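Local coordinates for protein putative mandelate racemase (Zymomonas mobilis, PDB 2OX4) that binds magnesium as a member of the enolase superfamily and probably acts as a lyase, perhaps an acid-sugar-type dehydratase, though its substrate is not established, at residues A59-G64 / W74-K79; F68-I73 / D104-A109. All coordinates share one frame; numbering follows the deposited sequence.

Contact 1 of 2, residues A59-G64 / W74-K79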
loop_
_atom_site.group_PDB
_atom_site.type_symbol
_atom_site.label_atom_id
_atom_site.label_comp_id
_atom_site.label_asym_id
_atom_site.label_seq_id
_atom_site.Cartn_x
_atom_site.Cartn_y
_atom_site.Cartn_z
ATOM N N ALA C 59 14.689 -28.395 30.030
ATOM C CA ALA C 59 15.868 -29.117 30.542
ATOM C C ALA C 59 15.874 -30.568 30.075
ATOM O O ALA C 59 16.927 -31.107 29.719
ATOM C CB ALA C 59 15.942 -29.040 32.084
ATOM N N ALA C 60 14.690 -31.179 30.024
ATOM C CA ALA C 60 14.550 -32.541 29.509
ATOM C C ALA C 60 15.067 -32.745 28.081
ATOM O O ALA C 60 15.547 -33.823 27.746
ATOM C CB ALA C 60 13.111 -33.022 29.637
ATOM N N LEU C 61 14.975 -31.712 27.246
ATOM C CA LEU C 61 15.415 -31.796 25.855
ATOM C C LEU C 61 16.911 -31.535 25.715
ATOM O O LEU C 61 17.485 -31.763 24.645
ATOM C CB LEU C 61 14.640 -30.796 24.981
ATOM C CG LEU C 61 13.250 -31.185 24.444
ATOM C CD1 LEU C 61 12.290 -31.653 25.533
ATOM C CD2 LEU C 61 12.651 -30.016 23.685
ATOM N N LEU C 62 17.534 -31.042 26.784
ATOM C CA LEU C 62 18.900 -30.522 26.701
ATOM C C LEU C 62 19.969 -31.437 27.308
ATOM O O LEU C 62 21.132 -31.365 26.918
ATOM C CB LEU C 62 18.984 -29.130 27.326
ATOM C CG LEU C 62 18.064 -28.156 26.589
ATOM C CD1 LEU C 62 18.053 -26.798 27.258
ATOM C CD2 LEU C 62 18.469 -28.050 25.123
ATOM N N ILE C 63 19.591 -32.262 28.280
ATOM C CA ILE C 63 20.527 -33.256 28.826
ATOM C C ILE C 63 21.044 -34.123 27.679
ATOM O O ILE C 63 20.259 -34.637 26.890
ATOM C CB ILE C 63 19.865 -34.146 29.910
ATOM C CG1 ILE C 63 19.267 -33.286 31.041
ATOM C CG2 ILE C 63 20.864 -35.184 30.451
ATOM C CD1 ILE C 63 20.274 -32.623 31.975
ATOM N N GLY C 64 22.364 -34.256 27.573
ATOM C CA GLY C 64 22.974 -35.043 26.494
ATOM C C GLY C 64 23.448 -34.214 25.311
ATOM O O GLY C 64 24.216 -34.699 24.477
ATOM N N TRP C 74 18.872 -23.958 19.576
ATOM C CA TRP C 74 17.916 -22.847 19.520
ATOM C C TRP C 74 16.776 -23.257 18.602
ATOM O O TRP C 74 15.616 -23.098 18.950
ATOM C CB TRP C 74 18.586 -21.577 18.974
ATOM C CG TRP C 74 17.918 -20.271 19.399
ATOM C CD1 TRP C 74 18.349 -19.399 20.378
ATOM C CD2 TRP C 74 16.733 -19.686 18.839
ATOM N NE1 TRP C 74 17.498 -18.313 20.461
ATOM C CE2 TRP C 74 16.502 -18.462 19.522
ATOM C CE3 TRP C 74 15.849 -20.072 17.818
ATOM C CZ2 TRP C 74 15.406 -17.633 19.231
ATOM C CZ3 TRP C 74 14.758 -19.241 17.518
ATOM C CH2 TRP C 74 14.546 -18.039 18.226
ATOM N N GLU C 75 17.111 -23.818 17.443
ATOM C CA GLU C 75 16.085 -24.233 16.487
ATOM C C GLU C 75 15.247 -25.401 17.017
ATOM O O GLU C 75 14.052 -25.459 16.762
ATOM C CB GLU C 75 16.715 -24.557 15.124
ATOM C CG GLU C 75 15.714 -24.935 13.995
ATOM C CD GLU C 75 15.008 -23.735 13.323
ATOM O OE1 GLU C 75 15.152 -22.576 13.771
ATOM O OE2 GLU C 75 14.285 -23.967 12.321
ATOM N N LYS C 76 15.875 -26.326 17.744
ATOM C CA LYS C 76 15.149 -27.419 18.410
ATOM C C LYS C 76 14.131 -26.909 19.432
ATOM O O LYS C 76 12.973 -27.308 19.402
ATOM C CB LYS C 76 16.143 -28.382 19.074
ATOM C CG LYS C 76 15.523 -29.579 19.798
ATOM C CD LYS C 76 16.628 -30.397 20.477
ATOM C CE LYS C 76 16.062 -31.486 21.373
ATOM N NZ LYS C 76 17.158 -32.335 21.941
ATOM N N LEU C 77 14.557 -26.029 20.331
ATOM C CA LEU C 77 13.622 -25.382 21.264
ATOM C C LEU C 77 12.519 -24.586 20.565
ATOM O O LEU C 77 11.391 -24.530 21.057
ATOM C CB LEU C 77 14.365 -24.526 22.290
ATOM C CG LEU C 77 15.272 -25.377 23.200
ATOM C CD1 LEU C 77 16.019 -24.505 24.208
ATOM C CD2 LEU C 77 14.450 -26.486 23.940
ATOM N N PHE C 78 12.844 -24.001 19.413
ATOM C CA PHE C 78 11.873 -23.229 18.623
ATOM C C PHE C 78 10.861 -24.178 17.938
ATOM O O PHE C 78 9.652 -23.930 17.985
ATOM C CB PHE C 78 12.634 -22.357 17.610
ATOM C CG PHE C 78 11.755 -21.457 16.753
ATOM C CD1 PHE C 78 10.768 -20.656 17.323
ATOM C CD2 PHE C 78 11.956 -21.393 15.376
ATOM C CE1 PHE C 78 9.963 -19.821 16.516
ATOM C CE2 PHE C 78 11.158 -20.559 14.571
ATOM C CZ PHE C 78 10.171 -19.781 15.143
ATOM N N LYS C 79 11.363 -25.266 17.342
ATOM C CA LYS C 79 10.577 -26.089 16.396
ATOM C C LYS C 79 10.023 -27.389 16.978
ATOM O O LYS C 79 9.074 -27.976 16.425
ATOM C CB LYS C 79 11.399 -26.405 15.137
ATOM C CG LYS C 79 11.658 -25.184 14.236
ATOM C CD LYS C 79 10.367 -24.653 13.610
ATOM C CE LYS C 79 10.659 -23.552 12.594
ATOM N NZ LYS C 79 11.590 -23.989 11.481
#
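The contact joins two helices of the capping domain of the enolase superfamily, the N-terminal alpha+beta domain of mandelate racemase-like proteins: L61 and L62, at the end of helix 48-62, meet K76 and L77 of helix 70-79. The backbones stay well separated, with L61 CA and L77 CA 8.1 Å apart, so the gap is crossed by side chains, one of which ends on a backbone carbonyl. Three leucines make the apolar part. The L61 and L77 side chains run alongside each other, pointing opposite ways, and L61 CD2 lies 4.0 Å from L77 CD2. The other branch of L77 turns to the second leucine, L77 CD1 standing 4.3 Å from L62 CD1; one side chain therefore serves both neighbours, a different methyl to each. The buried area, 211 Å² over both sides, fits such a small patch. I95 and F98 of helix 89-110 extend it, touching L77 and L62 respectively, while V46 of a second subunit packs on L61.

K76 adds the polar half. Its CG is anti to the backbone N (chi1 -180°) and the chain beyond is fully extended, which carries the ammonium group across to the last turn of the other helix. On the way CE passes over the base of L61, 3.9 Å from L61 CB, so the aliphatic part of the lysine shares in the packing. The same ammonium also forms a salt bridge with E65, just beyond 59-64; carboxylate and carbonyl together probably favour its charged form. K76 NZ donates to L61 O at 2.8 Å, in the carbonyl plane, with a C=O...N angle of 146°.

Contact 2 of 2, residues F68-I73 / D104-A109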
loop_
_atom_site.group_PDB
_atom_site.type_symbol
_atom_site.label_atom_id
_atom_site.label_comp_id
_atom_site.label_asym_id
_atom_site.label_seq_id
_atom_site.Cartn_x
_atom_site.Cartn_y
_atom_site.Cartn_z
ATOM N N PHE C 68 28.115 -26.507 22.363
ATOM C CA PHE C 68 28.636 -25.806 21.184
ATOM C C PHE C 68 27.630 -25.687 20.039
ATOM O O PHE C 68 27.777 -24.822 19.174
ATOM C CB PHE C 68 29.941 -26.426 20.676
ATOM C CG PHE C 68 31.159 -25.846 21.339
ATOM C CD1 PHE C 68 31.450 -26.154 22.665
ATOM C CD2 PHE C 68 31.973 -24.945 20.661
ATOM C CE1 PHE C 68 32.559 -25.594 23.300
ATOM C CE2 PHE C 68 33.088 -24.384 21.288
ATOM C CZ PHE C 68 33.374 -24.714 22.611
ATOM N N ASN C 69 26.612 -26.548 20.045
ATOM C CA ASN C 69 25.601 -26.549 18.973
ATOM C C ASN C 69 24.478 -25.569 19.267
ATOM O O ASN C 69 23.309 -25.940 19.314
ATOM C CB ASN C 69 25.055 -27.965 18.751
ATOM C CG ASN C 69 26.077 -28.872 18.097
ATOM O OD1 ASN C 69 26.978 -28.399 17.403
ATOM N ND2 ASN C 69 25.954 -30.176 18.321
ATOM N N THR C 70 24.837 -24.307 19.485
ATOM C CA THR C 70 23.848 -23.313 19.888
ATOM C C THR C 70 22.784 -23.072 18.812
ATOM O O THR C 70 21.630 -22.896 19.150
ATOM C CB THR C 70 24.472 -21.977 20.292
ATOM O OG1 THR C 70 25.544 -21.657 19.396
ATOM C CG2 THR C 70 24.968 -22.019 21.741
ATOM N N GLU C 71 23.163 -23.098 17.537
ATOM C CA GLU C 71 22.177 -22.891 16.456
ATOM C C GLU C 71 21.135 -24.006 16.408
ATOM O O GLU C 71 19.920 -23.744 16.371
ATOM C CB GLU C 71 22.866 -22.730 15.087
ATOM C CG GLU C 71 23.613 -21.411 14.906
ATOM C CD GLU C 71 22.694 -20.176 14.826
ATOM O OE1 GLU C 71 21.521 -20.295 14.403
ATOM O OE2 GLU C 71 23.163 -19.080 15.169
ATOM N N ALA C 72 21.607 -25.249 16.453
ATOM C CA ALA C 72 20.718 -26.413 16.393
ATOM C C ALA C 72 19.829 -26.495 17.626
ATOM O O ALA C 72 18.655 -26.847 17.527
ATOM C CB ALA C 72 21.523 -27.710 16.243
ATOM N N ILE C 73 20.392 -26.196 18.793
ATOM C CA ILE C 73 19.597 -26.266 20.007
ATOM C C ILE C 73 18.513 -25.167 19.998
ATOM O O ILE C 73 17.372 -25.432 20.360
ATOM C CB ILE C 73 20.461 -26.192 21.289
ATOM C CG1 ILE C 73 21.361 -27.443 21.413
ATOM C CG2 ILE C 73 19.555 -26.056 22.528
ATOM C CD1 ILE C 73 22.528 -27.260 22.404
ATOM N N ASP C 104 28.512 -19.052 27.754
ATOM C CA ASP C 104 29.398 -19.090 28.929
ATOM C C ASP C 104 30.293 -20.332 28.875
ATOM O O ASP C 104 31.523 -20.222 28.991
ATOM C CB ASP C 104 28.566 -19.047 30.217
ATOM C CG ASP C 104 29.386 -18.677 31.451
ATOM O OD1 ASP C 104 30.465 -18.063 31.314
ATOM O OD2 ASP C 104 28.919 -18.982 32.573
ATOM N N ILE C 105 29.695 -21.510 28.650
ATOM C CA ILE C 105 30.473 -22.757 28.520
ATOM C C ILE C 105 31.519 -22.685 27.403
ATOM O O ILE C 105 32.683 -23.053 27.613
ATOM C CB ILE C 105 29.556 -24.005 28.352
ATOM C CG1 ILE C 105 28.852 -24.318 29.679
ATOM C CG2 ILE C 105 30.351 -25.214 27.818
ATOM C CD1 ILE C 105 27.569 -25.136 29.538
ATOM N N LYS C 106 31.113 -22.204 26.225
ATOM C CA LYS C 106 32.035 -22.080 25.083
ATOM C C LYS C 106 33.252 -21.234 25.448
ATOM O O LYS C 106 34.390 -21.613 25.155
ATOM C CB LYS C 106 31.340 -21.428 23.880
ATOM C CG LYS C 106 30.284 -22.297 23.230
ATOM C CD LYS C 106 29.949 -21.746 21.835
ATOM C CE LYS C 106 28.469 -21.733 21.618
ATOM N NZ LYS C 106 28.090 -21.111 20.312
ATOM N N GLY C 107 33.003 -20.093 26.084
ATOM C CA GLY C 107 34.080 -19.208 26.499
ATOM C C GLY C 107 35.033 -19.874 27.473
ATOM O O GLY C 107 36.252 -19.790 27.323
ATOM N N LYS C 108 34.471 -20.565 28.459
ATOM C CA LYS C 108 35.280 -21.288 29.431
ATOM C C LYS C 108 36.083 -22.415 28.787
ATOM O O LYS C 108 37.272 -22.593 29.091
ATOM C CB LYS C 108 34.406 -21.813 30.550
ATOM C CG LYS C 108 33.914 -20.743 31.490
ATOM C CD LYS C 108 33.217 -21.405 32.651
ATOM C CE LYS C 108 32.495 -20.388 33.501
ATOM N NZ LYS C 108 31.845 -21.104 34.634
ATOM N N ALA C 109 35.451 -23.151 27.871
ATOM C CA ALA C 109 36.127 -24.220 27.119
ATOM C C ALA C 109 37.308 -23.711 26.301
ATOM O O ALA C 109 38.326 -24.392 26.186
ATOM C CB ALA C 109 35.134 -24.976 26.218
HETATM O O HOH W 1 29.207 -22.737 18.510
#
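K106 leaves helix 89-110 with CG beside its backbone N (chi1 -69°), which lays the stem of the side chain across one face of the F68 ring; a bend at chi3 then directs CE and NZ to T70. On the other side, chi1 of 41° sets T70 OG1 between its own backbone N and carbonyl carbon, facing the lysine. The two side chains meet tip to tip, and K106 NZ donates to T70 OG1 at 2.8 Å. T70 CG2 supports the same end of the chain, 3.5 Å from K106 CE.

The stem of the lysine makes a CH-pi contact: K106 CG sits 3.8 Å from the centroid of the F68 ring and only 3° off its normal, hence almost exactly over the centre of one face. A109, one turn further along the helix, approaches the edge in the ring plane, with A109 CB 3.9 Å from F68 CE1. Face and edge contacts together restrict how the ring can turn.

A water adds a second link, accepting from K106 NZ at 2.7 Å and donating to F68 O at 2.6 Å. The buried ammonium is thus gripped by a hydroxyl and a water, and W103 provides a cation-pi partner; its charge is probably eased by these neighbours.

The contact joins the start of helix 70-79 to the later turns of helix 89-110 in the N-terminal capping domain. F102 and W103 of the long helix also touch T70, and T298 of helix 296-309 packs beside it. I105 faces V28 and T30 of strand 24-30, whereas K116 of a third subunit covers part of F68.

Overall arrangement
From the N terminus three strands (5-13, 24-30, 35-40) lead to helix 48-62, then come helix 70-79 and the long helix 89-110. Contact 1 (59-64 with 74-79) closes the short loop between the first two helices; contact 2 (68-73 with 104-109) begins inside that loop and closes a wider one, 30 residues between its segments. The segments alternate, so the two loops cross. Helix 70-79 is common to both, its start used by contact 2 and its end by contact 1. The centres lie 13 Å apart, and L62 CD2 packs on I73 CG2 at 3.4 Å. Together they bind the three helices of the capping domain, beside neighbouring subunits and away from the magnesium site.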